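Local coordinates for phage tail sheath protein (Desulfitobacterium hafniense, PDB 3HXL), which probably forms part of the contractile sheath around a phage or phage-like tail tube, at residues Gly31-Pro39 / Ala268-Val279; Lys213-Arg224 / Leu235-Val246. All coordinates share one frame; numbering follows the deposited sequence.

Interaction 1: Gly31-Pro39 / Ala268-Val279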
# COMPACT_ATOMS: atom_id res chain seq x y z
N GLY A 31 -17.11 -4.88 -2.13
CA GLY A 31 -16.17 -3.87 -1.68
C GLY A 31 -15.13 -3.51 -2.72
O GLY A 31 -14.92 -4.22 -3.70
N GLU A 32 -14.48 -2.38 -2.50
CA GLU A 32 -13.44 -1.93 -3.40
C GLU A 32 -12.08 -2.09 -2.74
O GLU A 32 -11.89 -1.76 -1.57
CB GLU A 32 -13.67 -0.48 -3.81
CG GLU A 32 -14.85 -0.30 -4.76
CD GLU A 32 -14.97 1.12 -5.29
OE1 GLU A 32 -15.80 1.36 -6.19
OE2 GLU A 32 -14.22 1.99 -4.79
N ARG A 33 -11.15 -2.64 -3.51
CA ARG A 33 -9.78 -2.87 -3.07
C ARG A 33 -8.96 -1.69 -3.56
O ARG A 33 -9.38 -0.54 -3.45
CB ARG A 33 -9.28 -4.19 -3.67
CG ARG A 33 -10.11 -5.41 -3.28
CD ARG A 33 -9.76 -6.63 -4.13
NE ARG A 33 -8.33 -6.92 -4.10
CZ ARG A 33 -7.69 -7.49 -3.08
NH1 ARG A 33 -6.38 -7.71 -3.15
NH2 ARG A 33 -8.37 -7.86 -2.00
N GLY A 34 -7.78 -1.98 -4.10
CA GLY A 34 -6.93 -0.93 -4.64
C GLY A 34 -6.04 -0.18 -3.67
O GLY A 34 -5.32 0.73 -4.08
N ILE A 35 -6.05 -0.55 -2.40
CA ILE A 35 -5.23 0.17 -1.42
C ILE A 35 -4.00 -0.60 -0.97
O ILE A 35 -4.10 -1.69 -0.39
CB ILE A 35 -6.08 0.54 -0.19
CG1 ILE A 35 -7.30 1.33 -0.62
CG2 ILE A 35 -5.24 1.33 0.79
CD1 ILE A 35 -8.28 1.62 0.50
N VAL A 36 -2.83 -0.03 -1.24
CA VAL A 36 -1.56 -0.65 -0.85
C VAL A 36 -0.87 0.26 0.18
O VAL A 36 -1.10 1.46 0.19
CB VAL A 36 -0.63 -0.84 -2.09
CG1 VAL A 36 -0.20 0.52 -2.64
CG2 VAL A 36 0.59 -1.67 -1.71
N SER A 37 -0.06 -0.33 1.05
CA SER A 37 0.67 0.45 2.05
C SER A 37 2.12 -0.02 2.09
O SER A 37 2.41 -1.21 1.91
CB SER A 37 0.07 0.29 3.45
OG SER A 37 0.83 1.04 4.38
N MSE A 38 3.03 0.91 2.33
CA MSE A 38 4.43 0.56 2.33
C MSE A 38 5.28 1.42 3.26
O MSE A 38 5.14 2.64 3.30
CB MSE A 38 4.94 0.67 0.88
CG MSE A 38 6.40 0.36 0.63
SE MSE A 38 6.71 0.20 -1.30
CE MSE A 38 6.00 1.96 -1.81
N PRO A 39 6.14 0.77 4.06
CA PRO A 39 7.01 1.52 4.98
C PRO A 39 8.34 1.76 4.26
O PRO A 39 8.98 0.82 3.78
CB PRO A 39 7.14 0.57 6.16
CG PRO A 39 7.17 -0.78 5.50
CD PRO A 39 6.11 -0.67 4.40
N ALA A 268 7.05 -3.93 -4.26
CA ALA A 268 6.22 -2.73 -4.41
C ALA A 268 5.15 -2.94 -5.48
O ALA A 268 3.96 -2.75 -5.23
CB ALA A 268 7.10 -1.53 -4.76
N TRP A 269 5.59 -3.31 -6.68
CA TRP A 269 4.64 -3.55 -7.77
C TRP A 269 3.73 -4.73 -7.46
O TRP A 269 2.52 -4.67 -7.69
CB TRP A 269 5.38 -3.84 -9.08
CG TRP A 269 4.45 -4.05 -10.25
CD1 TRP A 269 3.95 -3.09 -11.08
CD2 TRP A 269 3.89 -5.29 -10.69
NE1 TRP A 269 3.12 -3.66 -12.02
CE2 TRP A 269 3.07 -5.01 -11.80
CE3 TRP A 269 4.02 -6.62 -10.26
CZ2 TRP A 269 2.35 -6.00 -12.48
CZ3 TRP A 269 3.30 -7.61 -10.93
CH2 TRP A 269 2.49 -7.29 -12.04
N VAL A 270 4.30 -5.82 -6.95
CA VAL A 270 3.48 -6.99 -6.64
C VAL A 270 2.36 -6.65 -5.66
O VAL A 270 1.23 -7.10 -5.83
CB VAL A 270 4.34 -8.15 -6.08
CG1 VAL A 270 3.45 -9.33 -5.73
CG2 VAL A 270 5.36 -8.57 -7.11
N ALA A 271 2.68 -5.85 -4.65
CA ALA A 271 1.70 -5.45 -3.64
C ALA A 271 0.65 -4.55 -4.28
O ALA A 271 -0.54 -4.69 -4.00
CB ALA A 271 2.40 -4.71 -2.50
N GLY A 272 1.09 -3.63 -5.12
CA GLY A 272 0.17 -2.73 -5.79
C GLY A 272 -0.74 -3.48 -6.74
O GLY A 272 -1.95 -3.21 -6.81
N ALA A 273 -0.17 -4.43 -7.47
CA ALA A 273 -0.93 -5.23 -8.43
C ALA A 273 -1.94 -6.14 -7.74
O ALA A 273 -3.05 -6.35 -8.24
CB ALA A 273 0.03 -6.08 -9.28
N THR A 274 -1.55 -6.68 -6.60
CA THR A 274 -2.41 -7.56 -5.83
C THR A 274 -3.58 -6.75 -5.27
O THR A 274 -4.73 -7.17 -5.34
CB THR A 274 -1.62 -8.20 -4.66
OG1 THR A 274 -0.60 -9.05 -5.19
CG2 THR A 274 -2.53 -9.00 -3.75
N ALA A 275 -3.27 -5.58 -4.73
CA ALA A 275 -4.28 -4.70 -4.17
C ALA A 275 -5.24 -4.21 -5.26
O ALA A 275 -6.45 -4.15 -5.06
CB ALA A 275 -3.61 -3.51 -3.49
N GLY A 276 -4.68 -3.87 -6.42
CA GLY A 276 -5.48 -3.39 -7.53
C GLY A 276 -6.27 -4.45 -8.27
O GLY A 276 -7.25 -4.14 -8.96
N ALA A 277 -5.86 -5.71 -8.13
CA ALA A 277 -6.55 -6.81 -8.80
C ALA A 277 -7.96 -6.98 -8.24
O ALA A 277 -8.18 -6.87 -7.03
CB ALA A 277 -5.75 -8.11 -8.61
N ARG A 278 -8.92 -7.23 -9.13
CA ARG A 278 -10.32 -7.42 -8.74
C ARG A 278 -10.51 -8.85 -8.26
O ARG A 278 -9.67 -9.71 -8.53
CB ARG A 278 -11.25 -7.17 -9.94
CG ARG A 278 -11.03 -5.87 -10.69
CD ARG A 278 -12.02 -5.73 -11.84
NE ARG A 278 -11.58 -4.76 -12.84
CZ ARG A 278 -11.37 -3.47 -12.60
NH1 ARG A 278 -11.56 -2.98 -11.38
NH2 ARG A 278 -10.95 -2.68 -13.58
N VAL A 279 -11.62 -9.11 -7.58
CA VAL A 279 -11.89 -10.45 -7.07
C VAL A 279 -12.05 -11.50 -8.16
O VAL A 279 -12.05 -12.70 -7.88
CB VAL A 279 -13.14 -10.47 -6.16
CG1 VAL A 279 -12.88 -9.63 -4.92
CG2 VAL A 279 -14.36 -9.96 -6.91
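Strand 35-39 runs nearly antiparallel to helix 268-276, at 156° with axes 7.2 Å apart at their closest, and the two backbones draw together toward the C-terminal end of the helix, where G34 CA lies 4.1 Å from G276 CA. Glycine suits G34 because its phi is positive and a CB would be jammed against the carbonyl O of R33; at G276 a CB would be crowded by G272 O. G34 N donates to A275 O at 2.7 Å. R33, its chain bent at chi3 (54°), brings its guanidinium edge to the carbonyls at the end of the helix. R33 NH1 gives a nearly straight bond to T274 O, 2.8 Å long and in the guanidinium plane, while R33 NE meets A277 O at 2.9 Å through a more bent bond. A cation suits this place, since it would be expected to be favoured by the negative end of the helix dipole. The helix, from the subtilisin-like region, packs on a mixed sheet to which the N-terminal segment adds strand 35-40, parallel to 202-204. V36 and M38 point toward helix 268-276. With V36 CG2 anti to the backbone N, that methyl settles 3.6 Å from A271 CB; the selenium of M38, a selenomethionine, lies 3.9 Å from A268 CB. Small alanines let the strand lie close, and A275 CB packs against the backbone of I35, 3.6 Å from I35 O.

Interaction 2: Lys213-Arg224 / Leu235-Val246; sequences KATFTAFAKRLR and LENYPAADYEGV
With CG anti to the carbonyl carbon (chi1 -63°) and the chain extended beyond it, K213 passes across Y238 to the end of strand 235-236. There K213 NZ donates to E236 O at 2.6 Å and forms a salt bridge with E236 OE2 at 2.9 Å, on the anti side but tilted out of the carboxylate plane. K213 CB sits over the centre of the Y238 ring, a CH-pi contact 3.7 Å from the centroid. K221 also lays its aliphatic part on a tyrosine: K221 CG covers one face of Y243, 3.5 Å from the centroid, while the backbone N of G245 lies over the opposite face. A water links K221 NZ to A241 O. Between the tyrosines, T217 folds OG1 back onto K213 O, satisfying the hydroxyl, and turns CG2 to A241 CB and V246 CG2. G245 has no room for a side chain, since R224 CD lies 3.6 Å from G245 CA; the R224 guanidinium forms a salt bridge with D351, and the hydroxyl of Y243 bonds to D225. The helix is the crossover of the beta-alpha-beta unit 202-204, 210-227, 232-236 in the subtilisin-like region, and the loop after strand 232-236 folds back along it.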
# COMPACT_ATOMS: atom_id res chain seq x y z
N LYS A 213 10.68 -9.84 8.09
CA LYS A 213 9.80 -10.70 7.33
C LYS A 213 8.98 -11.58 8.27
O LYS A 213 7.79 -11.79 8.05
CB LYS A 213 10.60 -11.58 6.37
CG LYS A 213 11.37 -10.81 5.30
CD LYS A 213 12.17 -11.77 4.44
CE LYS A 213 13.23 -11.06 3.62
NZ LYS A 213 14.02 -12.03 2.81
N ALA A 214 9.62 -12.09 9.32
CA ALA A 214 8.93 -12.95 10.27
C ALA A 214 7.86 -12.16 11.00
O ALA A 214 6.74 -12.63 11.19
CB ALA A 214 9.93 -13.54 11.27
N THR A 215 8.21 -10.94 11.40
CA THR A 215 7.27 -10.08 12.10
C THR A 215 6.07 -9.74 11.21
O THR A 215 4.93 -9.79 11.65
CB THR A 215 7.96 -8.78 12.57
OG1 THR A 215 8.90 -9.09 13.60
CG2 THR A 215 6.94 -7.79 13.11
N PHE A 216 6.33 -9.39 9.95
CA PHE A 216 5.24 -9.07 9.04
C PHE A 216 4.36 -10.29 8.81
O PHE A 216 3.14 -10.17 8.67
CB PHE A 216 5.77 -8.52 7.71
CG PHE A 216 6.07 -7.04 7.75
CD1 PHE A 216 5.56 -6.19 6.76
CD2 PHE A 216 6.83 -6.49 8.78
CE1 PHE A 216 5.82 -4.82 6.80
CE2 PHE A 216 7.09 -5.12 8.83
CZ PHE A 216 6.57 -4.28 7.84
N THR A 217 4.97 -11.48 8.78
CA THR A 217 4.22 -12.72 8.59
C THR A 217 3.28 -12.93 9.77
O THR A 217 2.12 -13.28 9.59
CB THR A 217 5.18 -13.93 8.44
OG1 THR A 217 5.98 -13.76 7.27
CG2 THR A 217 4.38 -15.23 8.32
N ALA A 218 3.79 -12.71 10.99
CA ALA A 218 2.97 -12.86 12.18
C ALA A 218 1.85 -11.82 12.17
O ALA A 218 0.71 -12.10 12.54
CB ALA A 218 3.83 -12.71 13.44
N PHE A 219 2.20 -10.61 11.76
CA PHE A 219 1.26 -9.50 11.69
C PHE A 219 0.08 -9.90 10.79
O PHE A 219 -1.08 -9.72 11.16
CB PHE A 219 1.96 -8.26 11.11
CG PHE A 219 1.06 -7.07 10.95
CD1 PHE A 219 0.68 -6.31 12.05
CD2 PHE A 219 0.59 -6.70 9.68
CE1 PHE A 219 -0.15 -5.20 11.90
CE2 PHE A 219 -0.23 -5.59 9.52
CZ PHE A 219 -0.61 -4.83 10.63
N ALA A 220 0.39 -10.45 9.62
CA ALA A 220 -0.64 -10.87 8.68
C ALA A 220 -1.57 -11.92 9.30
O ALA A 220 -2.79 -11.84 9.16
CB ALA A 220 0.00 -11.42 7.41
N LYS A 221 -0.99 -12.91 9.97
CA LYS A 221 -1.79 -13.97 10.58
C LYS A 221 -2.74 -13.44 11.64
O LYS A 221 -3.89 -13.88 11.75
CB LYS A 221 -0.88 -15.03 11.21
CG LYS A 221 -0.04 -15.84 10.22
CD LYS A 221 0.88 -16.81 10.96
CE LYS A 221 1.73 -17.64 10.00
NZ LYS A 221 2.76 -18.46 10.72
N ARG A 222 -2.25 -12.48 12.44
CA ARG A 222 -3.07 -11.91 13.50
C ARG A 222 -4.25 -11.13 12.94
O ARG A 222 -5.40 -11.34 13.35
CB ARG A 222 -2.22 -11.00 14.40
CG ARG A 222 -3.00 -10.42 15.57
CD ARG A 222 -2.08 -9.83 16.62
NE ARG A 222 -1.22 -8.77 16.09
CZ ARG A 222 -1.64 -7.54 15.78
NH1 ARG A 222 -0.78 -6.66 15.30
NH2 ARG A 222 -2.91 -7.20 15.97
N LEU A 223 -3.99 -10.22 12.01
CA LEU A 223 -5.10 -9.46 11.44
C LEU A 223 -6.09 -10.38 10.74
O LEU A 223 -7.29 -10.34 11.01
CB LEU A 223 -4.60 -8.39 10.47
CG LEU A 223 -4.37 -6.99 11.06
CD1 LEU A 223 -3.22 -7.01 12.07
CD2 LEU A 223 -4.04 -6.02 9.93
N ARG A 224 -5.59 -11.24 9.85
CA ARG A 224 -6.46 -12.14 9.09
C ARG A 224 -7.27 -13.15 9.89
O ARG A 224 -8.49 -13.26 9.71
CB ARG A 224 -5.65 -12.93 8.05
CG ARG A 224 -5.04 -12.10 6.94
CD ARG A 224 -4.29 -13.00 5.97
NE ARG A 224 -5.18 -13.97 5.35
CZ ARG A 224 -5.93 -13.72 4.28
NH1 ARG A 224 -5.89 -12.53 3.71
NH2 ARG A 224 -6.75 -14.65 3.81
N LEU A 235 6.41 -10.02 0.68
CA LEU A 235 7.81 -10.03 1.09
C LEU A 235 8.71 -10.54 -0.01
O LEU A 235 8.25 -11.03 -1.05
CB LEU A 235 7.98 -10.93 2.32
CG LEU A 235 6.96 -10.76 3.44
CD1 LEU A 235 7.25 -11.78 4.54
CD2 LEU A 235 7.03 -9.35 3.99
N GLU A 236 10.01 -10.42 0.25
CA GLU A 236 11.07 -10.85 -0.67
C GLU A 236 11.71 -12.14 -0.17
O GLU A 236 12.16 -12.20 0.96
CB GLU A 236 12.16 -9.78 -0.74
CG GLU A 236 13.33 -10.14 -1.63
CD GLU A 236 14.57 -10.64 -0.87
OE1 GLU A 236 15.52 -11.03 -1.56
OE2 GLU A 236 14.62 -10.63 0.38
N ASN A 237 11.74 -13.16 -1.02
CA ASN A 237 12.36 -14.43 -0.68
C ASN A 237 12.11 -14.92 0.75
O ASN A 237 13.04 -15.00 1.57
CB ASN A 237 13.87 -14.35 -0.95
CG ASN A 237 14.19 -14.39 -2.43
OD1 ASN A 237 14.17 -15.46 -3.05
ND2 ASN A 237 14.46 -13.23 -3.02
N TYR A 238 10.86 -15.25 1.05
CA TYR A 238 10.52 -15.76 2.37
C TYR A 238 9.40 -16.79 2.28
O TYR A 238 8.35 -16.65 2.91
CB TYR A 238 10.10 -14.62 3.29
CG TYR A 238 10.20 -14.97 4.76
CD1 TYR A 238 9.06 -15.13 5.54
CD2 TYR A 238 11.45 -15.13 5.36
CE1 TYR A 238 9.16 -15.44 6.90
CE2 TYR A 238 11.56 -15.45 6.71
CZ TYR A 238 10.41 -15.59 7.48
OH TYR A 238 10.53 -15.88 8.82
N PRO A 239 9.60 -17.83 1.47
CA PRO A 239 8.58 -18.87 1.32
C PRO A 239 8.34 -19.61 2.64
O PRO A 239 7.33 -20.30 2.80
CB PRO A 239 9.16 -19.77 0.24
CG PRO A 239 10.64 -19.63 0.44
CD PRO A 239 10.79 -18.15 0.66
N ALA A 240 9.26 -19.45 3.59
CA ALA A 240 9.13 -20.12 4.88
C ALA A 240 7.86 -19.70 5.62
O ALA A 240 7.43 -20.37 6.57
CB ALA A 240 10.37 -19.83 5.75
N ALA A 241 7.27 -18.58 5.20
CA ALA A 241 6.04 -18.09 5.83
C ALA A 241 4.93 -19.15 5.76
O ALA A 241 4.13 -19.27 6.69
CB ALA A 241 5.57 -16.80 5.12
N ASP A 242 4.89 -19.90 4.66
CA ASP A 242 3.91 -20.97 4.45
C ASP A 242 2.53 -20.57 4.96
O ASP A 242 1.89 -21.29 5.73
CB ASP A 242 4.41 -22.25 5.15
CG ASP A 242 3.52 -23.46 4.91
OD1 ASP A 242 2.79 -23.49 3.90
OD2 ASP A 242 3.56 -24.39 5.75
N TYR A 243 2.07 -19.41 4.50
CA TYR A 243 0.79 -18.86 4.91
C TYR A 243 0.14 -18.10 3.75
O TYR A 243 0.82 -17.36 3.03
CB TYR A 243 1.02 -17.94 6.11
CG TYR A 243 -0.24 -17.29 6.65
CD1 TYR A 243 -1.32 -18.08 7.06
CD2 TYR A 243 -0.35 -15.91 6.74
CE1 TYR A 243 -2.48 -17.49 7.55
CE2 TYR A 243 -1.51 -15.31 7.23
CZ TYR A 243 -2.57 -16.11 7.62
OH TYR A 243 -3.73 -15.55 8.09
N GLU A 244 -1.17 -18.28 3.58
CA GLU A 244 -1.91 -17.63 2.48
C GLU A 244 -1.94 -16.11 2.59
O GLU A 244 -2.28 -15.40 1.63
CB GLU A 244 -3.35 -18.15 2.40
CG GLU A 244 -4.22 -17.82 3.61
CD GLU A 244 -4.19 -18.92 4.67
OE1 GLU A 244 -3.25 -19.74 4.64
OE2 GLU A 244 -5.10 -18.96 5.52
N GLY A 245 -1.59 -15.59 3.76
CA GLY A 245 -1.60 -14.15 3.95
C GLY A 245 -0.28 -13.52 3.52
O GLY A 245 -0.13 -12.30 3.57
N VAL A 246 0.66 -14.34 3.08
CA VAL A 246 1.97 -13.83 2.66
C VAL A 246 2.39 -14.24 1.26
O VAL A 246 2.37 -15.42 0.91
CB VAL A 246 3.09 -14.30 3.63
CG1 VAL A 246 4.44 -13.80 3.15
CG2 VAL A 246 2.80 -13.80 5.04
O HOH W 1 4.94 -19.15 9.33
O HOH W 2 -6.30 -16.41 6.27

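How the interactions relate
From the N terminus the chain first lays down strand 35-40, and interaction 1 closes only when helix 263-276 returns to it, its segments 31-39 and 268-279 being 229 residues apart at their closest ends. It joins the Gp18 domain III N-terminal region to the subtilisin-like region. Within that long loop come the four-stranded antiparallel sheet and then strand 202-204, helix 210-227 and strand 232-236; interaction 2, its segments just 11 residues apart, is a short closure here, wholly within the larger loop and the subtilisin-like region. Both contacts reach the same mixed sheet, with strand 202-204 paired between 35-40 and 232-236. Their centres are about 16 Å apart, yet P39 CG packs 4.2 Å from F216 CZ.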